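Local coordinates for protein translation initiation factor eIF2B, subunit delta (Archaeoglobus fulgidus, PDB 1T5O) that belongs to the eIF-2B alpha/beta/delta family and probably isomerises methylthioribose-1-phosphate to methylthioribulose-1-phosphate in methionine biosynthesis, at the interface of chains A and B. Numbering follows the deposited sequence. Chains: chain A/B, Translation initiation factor eIF2B, subunit delta.

The interface of chains A and B. Residues chain A 195, 199, 203, 209, 211; chain B 298-299, 302-303.
A:Met203 on helix 193-204 and A:Leu211 on strand 208-212 both touch B:Val302, which enters a groove between these two elements of an eIF-2B-family, MtnA-type protein. The patch hides 176 Å² and has a twin with the chains exchanged; the two-fold symmetry suits a homodimer, although the structure alone does not show that the pair forms in solution.

Apolar packing dominates. The A:Met203 side chain crosses B:Val302 at about a right angle and offers its thioether: SD is 3.8 Å from CA of B:Val302 and 3.8 Å from CB of B:Pro299, so the sulfur rests over the notch between the two residues. A bend at chi3 (67°) brings its CE methyl to the backbone of B:Val302. Replacing A:Met203 with an alanine removes both the sulfur and CE, which would probably open a gap against the helix and let B:Val302 and the B:Pro299 ring shift. With chi1 at 69°, B:Val302 divides its methyls: CG2 lies 3.9 Å from SG of A:Cys199, while CG1 faces the A:Leu211 branch. CD1 of that leucine also meets CB of B:Ala298 at 3.8 Å. One helical turn before A:Cys199, the carbonyl O of A:Ser195 sits 3.4 Å from CD of B:Pro299, a van der Waals contact with the ring, which also packs on CB of A:Cys199.

Polar contacts involve the backbone. N of A:Leu211 donates to O of B:Lys303 at 2.9 Å, nearly straight at 170° about the hydrogen. The B:Lys303 N is joined to O of A:Val209 through water 1, 2.8 Å from each, so both peptide groups of B:Lys303 are tied to strand 208-212, one directly and one by solvent.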
loop_
_atom_site.group_PDB
_atom_site.type_symbol
_atom_site.label_atom_id
_atom_site.label_comp_id
_atom_site.label_asym_id
_atom_site.label_seq_id
_atom_site.Cartn_x
_atom_site.Cartn_y
_atom_site.Cartn_z
ATOM N N SER A 195 1.475 3.799 10.018
ATOM C CA SER A 195 2.366 4.962 10.064
ATOM C C SER A 195 1.877 6.024 11.053
ATOM O O SER A 195 2.677 6.634 11.767
ATOM C CB SER A 195 2.505 5.577 8.668
ATOM O OG SER A 195 1.239 5.993 8.192
ATOM N N CYS A 199 3.674 3.732 14.585
ATOM C CA CYS A 199 4.966 4.379 14.677
ATOM C C CYS A 199 4.972 5.401 15.836
ATOM O O CYS A 199 5.985 5.579 16.506
ATOM C CB CYS A 199 5.341 5.048 13.351
ATOM S SG CYS A 199 5.791 3.878 12.003
ATOM N N MET A 203 7.512 5.012 18.995
ATOM C CA MET A 203 8.540 6.028 19.197
ATOM C C MET A 203 8.327 6.742 20.533
ATOM O O MET A 203 9.287 7.126 21.207
ATOM C CB MET A 203 8.520 7.044 18.051
ATOM C CG MET A 203 9.055 6.472 16.763
ATOM S SD MET A 203 8.848 7.552 15.363
ATOM C CE MET A 203 10.016 8.949 15.876
ATOM N N VAL A 209 11.590 1.523 15.635
ATOM C CA VAL A 209 10.622 1.188 14.595
ATOM C C VAL A 209 11.042 1.806 13.260
ATOM O O VAL A 209 11.511 2.957 13.195
ATOM C CB VAL A 209 9.176 1.672 14.957
ATOM C CG1 VAL A 209 9.137 3.212 15.049
ATOM C CG2 VAL A 209 8.145 1.161 13.880
ATOM N N LEU A 211 9.507 2.299 9.315
ATOM C CA LEU A 211 8.267 2.383 8.528
ATOM C C LEU A 211 8.520 1.960 7.096
ATOM O O LEU A 211 9.480 2.416 6.471
ATOM C CB LEU A 211 7.792 3.839 8.509
ATOM C CG LEU A 211 6.323 4.299 8.449
ATOM C CD1 LEU A 211 6.252 5.580 7.693
ATOM C CD2 LEU A 211 5.413 3.270 7.848
ATOM N N ALA B 298 2.914 10.201 9.220
ATOM C CA ALA B 298 3.868 9.489 10.067
ATOM C C ALA B 298 4.582 10.516 10.929
ATOM O O ALA B 298 4.554 11.701 10.628
ATOM C CB ALA B 298 4.889 8.744 9.215
ATOM N N PRO B 299 5.202 10.077 12.031
ATOM C CA PRO B 299 5.914 11.055 12.863
ATOM C C PRO B 299 7.047 11.624 11.984
ATOM O O PRO B 299 7.680 10.894 11.195
ATOM C CB PRO B 299 6.437 10.209 14.018
ATOM C CG PRO B 299 5.365 9.127 14.142
ATOM C CD PRO B 299 5.118 8.766 12.700
ATOM N N VAL B 302 10.433 9.646 12.025
ATOM C CA VAL B 302 10.426 8.171 11.975
ATOM C C VAL B 302 11.499 7.617 11.024
ATOM O O VAL B 302 11.824 8.233 10.009
ATOM C CB VAL B 302 9.023 7.621 11.547
ATOM C CG1 VAL B 302 8.729 7.949 10.077
ATOM C CG2 VAL B 302 8.967 6.105 11.780
ATOM N N LYS B 303 12.093 6.483 11.371
ATOM C CA LYS B 303 13.060 5.895 10.478
ATOM C C LYS B 303 12.269 5.249 9.338
ATOM O O LYS B 303 11.271 4.556 9.577
ATOM C CB LYS B 303 13.888 4.827 11.182
ATOM C CG LYS B 303 14.748 4.045 10.207
ATOM C CD LYS B 303 15.926 3.369 10.877
ATOM C CE LYS B 303 17.234 3.942 10.348
ATOM N NZ LYS B 303 17.261 3.978 8.848
HETATM O O HOH W 1 11.673 5.637 13.983
#